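Local coordinates for protein probable amidase (PDB 2DC0) that is a probable amidase, a member of the amidase family with helices packed around a large mixed beta sheet, at residues A[140-145]-A[402-407]; A[359-364]-A[379-384]. One frame throughout, in Å; residues are numbered along the deposited sequence.

Contact 1: residues A[140-145]-A[402-407]; sequences PSRQAG and KVEGMP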
ATOM      1  N   PRO A 140       0.972  38.364   8.694  1.00 19.34           N
ATOM      2  CA  PRO A 140       0.860  37.911  10.083  1.00 18.48           C
ATOM      3  C   PRO A 140      -0.563  37.778  10.623  1.00 19.25           C
ATOM      4  O   PRO A 140      -0.762  37.248  11.715  1.00 20.47           O
ATOM      5  CB  PRO A 140       1.691  38.942  10.846  1.00 20.22           C
ATOM      6  CG  PRO A 140       1.466  40.194  10.047  1.00 18.70           C
ATOM      7  CD  PRO A 140       1.609  39.694   8.632  1.00 20.48           C
ATOM      8  N   SER A 141      -1.551  38.247   9.862  1.00 19.77           N
ATOM      9  CA  SER A 141      -2.946  38.141  10.288  1.00 20.26           C
ATOM     10  C   SER A 141      -3.538  36.835   9.773  1.00 20.22           C
ATOM     11  O   SER A 141      -4.647  36.457  10.150  1.00 20.69           O
ATOM     12  CB  SER A 141      -3.774  39.327   9.757  1.00 20.16           C
ATOM     13  OG  SER A 141      -3.884  39.295   8.340  1.00 17.37           O
ATOM     14  N   ARG A 142      -2.791  36.152   8.906  1.00 19.69           N
ATOM     15  CA  ARG A 142      -3.240  34.885   8.318  1.00 18.03           C
ATOM     16  C   ARG A 142      -2.522  33.694   8.954  1.00 18.19           C
ATOM     17  O   ARG A 142      -1.426  33.828   9.506  1.00 16.08           O
ATOM     18  CB  ARG A 142      -2.974  34.861   6.806  1.00 18.68           C
ATOM     19  CG  ARG A 142      -3.607  35.996   5.986  1.00 20.22           C
ATOM     20  CD  ARG A 142      -5.129  35.971   6.033  1.00 21.76           C
ATOM     21  NE  ARG A 142      -5.749  36.949   5.136  1.00 20.73           N
ATOM     22  CZ  ARG A 142      -6.070  36.719   3.861  1.00 21.72           C
ATOM     23  NH1 ARG A 142      -5.830  35.539   3.309  1.00 20.52           N
ATOM     24  NH2 ARG A 142      -6.661  37.664   3.138  1.00 20.46           N
ATOM     25  N   GLN A 143      -3.147  32.525   8.863  1.00 17.03           N
ATOM     26  CA  GLN A 143      -2.584  31.302   9.421  1.00 17.25           C
ATOM     27  C   GLN A 143      -1.308  30.878   8.698  1.00 17.05           C
ATOM     28  O   GLN A 143      -1.218  30.952   7.471  1.00 14.94           O
ATOM     29  CB  GLN A 143      -3.592  30.143   9.325  1.00 17.25           C
ATOM     30  CG  GLN A 143      -4.945  30.383  10.015  1.00 17.32           C
ATOM     31  CD  GLN A 143      -5.894  29.193   9.875  1.00 17.10           C
ATOM     32  OE1 GLN A 143      -5.948  28.552   8.828  1.00 16.37           O
ATOM     33  NE2 GLN A 143      -6.665  28.915  10.922  1.00 15.89           N
ATOM     34  N   ALA A 144      -0.311  30.453   9.477  1.00 15.36           N
ATOM     35  CA  ALA A 144       0.931  29.951   8.908  1.00 15.92           C
ATOM     36  C   ALA A 144       0.549  28.533   8.505  1.00 16.38           C
ATOM     37  O   ALA A 144       1.223  27.884   7.704  1.00 15.79           O
ATOM     38  CB  ALA A 144       2.024  29.909   9.966  1.00 13.85           C
ATOM     39  N   GLY A 145      -0.272  28.122   9.034  1.00 17.29           N
ATOM     40  CA  GLY A 145      -0.770  26.791   8.745  1.00 21.45           C
ATOM     41  C   GLY A 145       0.036  25.697   9.403  1.00 25.42           C
ATOM     42  O   GLY A 145       0.705  25.924  10.419  1.00 22.18           O
ATOM     43  N   LYS A 402      -1.069  32.999  -6.876  1.00 18.10           N
ATOM     44  CA  LYS A 402      -1.298  33.985  -5.819  1.00 20.24           C
ATOM     45  C   LYS A 402      -2.780  34.356  -5.791  1.00 20.18           C
ATOM     46  O   LYS A 402      -3.381  34.602  -6.834  1.00 19.04           O
ATOM     47  CB  LYS A 402      -0.503  35.267  -6.090  1.00 23.88           C
ATOM     48  CG  LYS A 402       1.003  35.118  -6.141  1.00 30.12           C
ATOM     49  CD  LYS A 402       1.607  35.002  -4.753  1.00 32.97           C
ATOM     50  CE  LYS A 402       3.130  35.088  -4.815  1.00 35.81           C
ATOM     51  NZ  LYS A 402       3.770  34.949  -3.472  1.00 36.55           N
ATOM     52  N   VAL A 403      -3.362  34.395  -4.597  1.00 20.05           N
ATOM     53  CA  VAL A 403      -4.762  34.764  -4.425  1.00 18.79           C
ATOM     54  C   VAL A 403      -4.803  35.663  -3.191  1.00 20.03           C
ATOM     55  O   VAL A 403      -4.267  35.312  -2.138  1.00 18.17           O
ATOM     56  CB  VAL A 403      -5.662  33.510  -4.218  1.00 19.07           C
ATOM     57  CG1 VAL A 403      -7.098  33.927  -3.908  1.00 16.05           C
ATOM     58  CG2 VAL A 403      -5.642  32.651  -5.475  1.00 19.40           C
ATOM     59  N   GLU A 404      -5.421  36.833  -3.331  1.00 19.58           N
ATOM     60  CA  GLU A 404      -5.495  37.793  -2.233  1.00 20.02           C
ATOM     61  C   GLU A 404      -4.093  38.262  -1.825  1.00 21.06           C
ATOM     62  O   GLU A 404      -3.835  38.533  -0.651  1.00 20.99           O
ATOM     63  CB  GLU A 404      -6.231  37.181  -1.034  1.00 19.69           C
ATOM     64  CG  GLU A 404      -7.746  37.092  -1.233  1.00 20.09           C
ATOM     65  CD  GLU A 404      -8.449  36.290  -0.149  1.00 20.51           C
ATOM     66  OE1 GLU A 404      -7.951  36.252   0.995  1.00 18.53           O
ATOM     67  OE2 GLU A 404      -9.518  35.710  -0.436  1.00 22.23           O
ATOM     68  N   GLY A 405      -3.191  38.112  -2.867  1.00 19.43           N
ATOM     69  CA  GLY A 405      -1.790  38.446  -2.648  1.00 19.17           C
ATOM     70  C   GLY A 405      -1.081  37.396  -1.811  1.00 19.42           C
ATOM     71  O   GLY A 405       0.050  37.602  -1.361  1.00 20.81           O
HETATM   72  N   MSE A 406      -1.938  36.136  -1.602  1.00 20.26           N
HETATM   73  CA  MSE A 406      -1.296  35.094  -0.772  1.00 19.19           C
HETATM   74  C   MSE A 406      -0.841  33.934  -1.641  1.00 17.62           C
HETATM   75  O   MSE A 406      -1.415  33.674  -2.698  1.00 14.80           O
HETATM   76  CB  MSE A 406      -2.285  34.604   0.282  1.00 19.96           C
HETATM   77  CG  MSE A 406      -2.686  35.685   1.268  1.00 22.49           C
HETATM   78 SE   MSE A 406      -1.182  36.252   2.354  1.00 27.76          SE
HETATM   79  CE  MSE A 406      -1.077  34.677   3.487  1.00 23.42           C
ATOM     80  N   PRO A 407       0.214  33.227  -1.207  1.00 16.01           N
ATOM     81  CA  PRO A 407       0.755  32.080  -1.944  1.00 15.71           C
ATOM     82  C   PRO A 407      -0.250  30.936  -2.010  1.00 15.50           C
ATOM     83  O   PRO A 407      -1.010  30.710  -1.067  1.00 13.57           O
ATOM     84  CB  PRO A 407       1.986  31.684  -1.122  1.00 17.12           C
ATOM     85  CG  PRO A 407       2.390  32.965  -0.459  1.00 17.39           C
ATOM     86  CD  PRO A 407       1.068  33.558  -0.056  1.00 16.62           C
TER
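R142 carries CG beside its backbone N and then bends at chi2 (-63°), which brings the guanidinium to E404 and M406, while E404 also turns CG beside its own N but runs extended beyond it. The acidic residue sits on a beta hairpin with a two-residue loop: V403 to M406 form a type I' turn between strands 395-403 and 406-413 of the large mixed sheet, with E404 and G405 both at left-handed backbone angles. V403 N gives M406 O a hydrogen bond of 2.8 Å at the end of the ladder.

The charged part is a salt bridge at the NH1/NH2 edge of the guanidinium. R142 NH2 lies 2.9 Å from E404 OE1 and makes the better hydrogen bond, with 143° at the hydrogen. R142 NH1 reaches E404 OE1 as well, at 3.2 Å, but weakly. The carboxylate does not lie flat against the guanidinium: the planes are 74° apart, and OE1 receives NH2 on its anti side, somewhat out of both planes. One oxygen thus takes both donors, in a forked rather than a side-by-side pairing. The strongest polar partner of the group is the carbonyl O of A360, bonded to NH1, which would limit rotation of the guanidinium; NE faces D139 in a long, weak ion pair.

Nearer the arginine's backbone, the buried selenomethionine M406 curls through bends at its second and third torsions, and its chain crosses the arginine's at a slant. Loop 140-145 is thereby held to the hairpin by charge at the guanidinium and by apolar packing closer in. M406 CG approaches R142 NH1 obliquely at 3.8 Å, and the M406 methyl CE rests 3.8 Å from R142 CB and equally close to R142 CG.

Contact 2: residues A[359-364]-A[379-384]; sequences PAPPLG and EAFITL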
ATOM      1  N   PRO A 359      -6.321  30.562  -0.327  1.00 16.01           N
ATOM      2  CA  PRO A 359      -5.072  31.067   0.243  1.00 17.45           C
ATOM      3  C   PRO A 359      -5.228  30.963   1.757  1.00 17.90           C
ATOM      4  O   PRO A 359      -6.342  30.776   2.254  1.00 16.17           O
ATOM      5  CB  PRO A 359      -5.025  32.514  -0.247  1.00 17.00           C
ATOM      6  CG  PRO A 359      -6.485  32.873  -0.357  1.00 18.08           C
ATOM      7  CD  PRO A 359      -7.068  31.638  -1.003  1.00 16.23           C
ATOM      8  N   ALA A 360      -4.121  31.061   2.484  1.00 17.82           N
ATOM      9  CA  ALA A 360      -4.160  30.982   3.944  1.00 17.78           C
ATOM     10  C   ALA A 360      -5.206  31.955   4.482  1.00 18.32           C
ATOM     11  O   ALA A 360      -5.173  33.143   4.178  1.00 17.94           O
ATOM     12  CB  ALA A 360      -2.784  31.312   4.516  1.00 18.11           C
ATOM     13  N   PRO A 361      -6.150  31.458   5.294  1.00 19.65           N
ATOM     14  CA  PRO A 361      -7.202  32.311   5.860  1.00 18.17           C
ATOM     15  C   PRO A 361      -6.813  33.007   7.170  1.00 19.22           C
ATOM     16  O   PRO A 361      -5.802  32.672   7.793  1.00 18.37           O
ATOM     17  CB  PRO A 361      -8.350  31.331   6.060  1.00 17.75           C
ATOM     18  CG  PRO A 361      -7.641  30.100   6.493  1.00 19.50           C
ATOM     19  CD  PRO A 361      -6.405  30.035   5.591  1.00 18.68           C
ATOM     20  N   PRO A 362      -7.609  34.003   7.594  1.00 17.09           N
ATOM     21  CA  PRO A 362      -7.329  34.723   8.838  1.00 17.71           C
ATOM     22  C   PRO A 362      -7.284  33.771  10.033  1.00 18.82           C
ATOM     23  O   PRO A 362      -7.962  32.734  10.046  1.00 16.92           O
ATOM     24  CB  PRO A 362      -8.502  35.696   8.945  1.00 18.08           C
ATOM     25  CG  PRO A 362      -8.793  36.015   7.516  1.00 20.17           C
ATOM     26  CD  PRO A 362      -8.691  34.657   6.838  1.00 18.42           C
ATOM     27  N   LEU A 363      -6.487  34.119  11.036  1.00 17.80           N
ATOM     28  CA  LEU A 363      -6.406  33.289  12.230  1.00 20.39           C
ATOM     29  C   LEU A 363      -7.829  33.201  12.784  1.00 20.30           C
ATOM     30  O   LEU A 363      -8.579  34.167  12.695  1.00 18.99           O
ATOM     31  CB  LEU A 363      -5.482  33.941  13.264  1.00 20.84           C
ATOM     32  CG  LEU A 363      -4.003  34.011  12.857  1.00 21.28           C
ATOM     33  CD1 LEU A 363      -3.237  34.953  13.772  1.00 22.32           C
ATOM     34  CD2 LEU A 363      -3.416  32.607  12.913  1.00 20.73           C
ATOM     35  N   GLY A 364      -8.199  32.039  13.317  1.00 20.42           N
ATOM     36  CA  GLY A 364      -9.523  31.865  13.894  1.00 21.14           C
ATOM     37  C   GLY A 364     -10.640  31.482  12.938  1.00 21.35           C
ATOM     38  O   GLY A 364     -11.785  31.324  13.360  1.00 21.74           O
ATOM     39  N   GLU A 379     -11.711  19.841   7.085  1.00 20.65           N
ATOM     40  CA  GLU A 379     -12.045  19.038   5.920  1.00 21.99           C
ATOM     41  C   GLU A 379     -11.712  19.747   4.610  1.00 20.43           C
ATOM     42  O   GLU A 379     -11.314  19.106   3.641  1.00 18.57           O
ATOM     43  CB  GLU A 379     -13.528  18.625   5.954  1.00 23.91           C
ATOM     44  CG  GLU A 379     -13.948  17.727   4.787  1.00 29.08           C
ATOM     45  CD  GLU A 379     -15.239  16.960   5.054  1.00 31.43           C
ATOM     46  OE1 GLU A 379     -16.184  17.551   5.617  1.00 34.37           O
ATOM     47  OE2 GLU A 379     -15.313  15.769   4.683  1.00 34.53           O
ATOM     48  N   ALA A 380     -11.861  21.067   4.571  1.00 20.66           N
ATOM     49  CA  ALA A 380     -11.542  21.801   3.351  1.00 19.84           C
ATOM     50  C   ALA A 380     -10.034  21.802   3.060  1.00 19.54           C
ATOM     51  O   ALA A 380      -9.620  21.628   1.911  1.00 18.84           O
ATOM     52  CB  ALA A 380     -12.047  23.240   3.451  1.00 19.94           C
ATOM     53  N   PHE A 381      -9.224  21.966   4.105  1.00 17.91           N
ATOM     54  CA  PHE A 381      -7.765  22.043   3.970  1.00 21.45           C
ATOM     55  C   PHE A 381      -6.932  20.785   4.177  1.00 23.63           C
ATOM     56  O   PHE A 381      -5.707  20.832   4.052  1.00 27.99           O
ATOM     57  CB  PHE A 381      -7.215  23.110   4.912  1.00 19.87           C
ATOM     58  CG  PHE A 381      -7.493  24.512   4.469  1.00 20.09           C
ATOM     59  CD1 PHE A 381      -6.725  25.103   3.473  1.00 18.62           C
ATOM     60  CD2 PHE A 381      -8.511  25.251   5.063  1.00 20.10           C
ATOM     61  CE1 PHE A 381      -6.965  26.416   3.071  1.00 19.94           C
ATOM     62  CE2 PHE A 381      -8.762  26.561   4.673  1.00 20.77           C
ATOM     63  CZ  PHE A 381      -7.987  27.148   3.675  1.00 20.50           C
ATOM     64  N   ILE A 382      -7.513  19.673   4.553  1.00 19.72           N
ATOM     65  CA  ILE A 382      -6.781  18.422   4.688  1.00 20.75           C
ATOM     66  C   ILE A 382      -7.170  17.392   3.625  1.00 19.72           C
ATOM     67  O   ILE A 382      -6.371  16.530   3.256  1.00 17.51           O
ATOM     68  CB  ILE A 382      -6.981  17.832   6.115  1.00 24.20           C
ATOM     69  CG1 ILE A 382      -5.782  16.979   6.508  1.00 26.33           C
ATOM     70  CG2 ILE A 382      -8.258  17.007   6.175  1.00 21.07           C
ATOM     71  CD1 ILE A 382      -4.527  17.773   6.758  1.00 32.94           C
ATOM     72  N   THR A 383      -8.392  17.501   3.112  1.00 17.94           N
ATOM     73  CA  THR A 383      -8.878  16.556   2.107  1.00 21.08           C
ATOM     74  C   THR A 383      -8.025  16.459   0.844  1.00 19.74           C
ATOM     75  O   THR A 383      -7.863  15.371   0.289  1.00 18.78           O
ATOM     76  CB  THR A 383     -10.326  16.889   1.682  1.00 23.45           C
ATOM     77  OG1 THR A 383     -11.174  16.895   2.838  1.00 26.44           O
ATOM     78  CG2 THR A 383     -10.845  15.848   0.702  1.00 26.19           C
ATOM     79  N   LEU A 384      -7.447  17.582   0.360  1.00 14.43           N
ATOM     80  CA  LEU A 384      -6.621  17.607  -0.844  1.00 14.95           C
ATOM     81  C   LEU A 384      -5.265  16.919  -0.683  1.00 14.51           C
ATOM     82  O   LEU A 384      -4.716  16.370  -1.639  1.00 15.71           O
ATOM     83  CB  LEU A 384      -6.389  19.051  -1.291  1.00 13.16           C
ATOM     84  CG  LEU A 384      -7.654  19.820  -1.672  1.00 16.06           C
ATOM     85  CD1 LEU A 384      -7.293  21.250  -2.024  1.00 14.28           C
ATOM     86  CD2 LEU A 384      -8.347  19.128  -2.833  1.00 17.95           C
TER
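F381 and P361 meet ring to ring, approaching from opposite directions in a buried contact between a short helix and an irregular loop. From its CB the phenylalanine leaves helix 377-382 with CG beside the backbone N (chi1 -73°), a setting that sends the ring off the helix toward 359-364. CB and CG act as the stem, and the touching is left to the outer ring carbons. CE2 comes first, 4.1 Å from P361 CG. Beyond it, the far carbon CZ makes the closest approach, 3.8 Å from P361 CD, and it also lies 4.1 Å from P361 CG. The pyrrolidine reaches the aromatic ring obliquely, neither squarely over its face nor in its plane, and the contact is apolar van der Waals packing.

A second neighbour meets the same tip. The carbonyl O of P359 lies near the ring plane at the edge, 4.2 Å from F381 CZ; the hydrogen on CZ points roughly its way, at best a loose electrostatic contact. P359 and P361 thus touch the ring tip in different ways, one by its backbone oxygen and the other by its ring carbons.

The aromatic ring also meets H377 of its own helix, with planes about 35° apart, and F178 of helix 173-179, steeply inclined to it. F178 touches P361 and A360 as well, so helix 173-179 packs against both partners. P359 and A360 lie on M406 of strand 406-413, and the small antiparallel hairpin of strands 367-370 and 373-376 connects the loop to helix 377-382.

How the contacts relate
The centres of the two contacts are 11 Å apart, on the same side of the chain's centre. Along the chain the order is 140-145, 359-364, 379-384, 402-407, so both segments of contact 2 fall within the 256 residues that separate those of contact 1. Their segments touch directly: Q143 N is 2.9 Å from P361 O, a probable backbone hydrogen bond, and V403 O packs on P359 CB. Loop 359-364 is the common middle piece, touching loop 140-145, the hairpin 402-407 and the short helix. The strand leading into it, 350-354, neighbours 406-413 in the mixed sheet. Contact 1 ties a sequence-distant loop to the sheet's hairpin, and contact 2 packs a nearby helix on the loop between them.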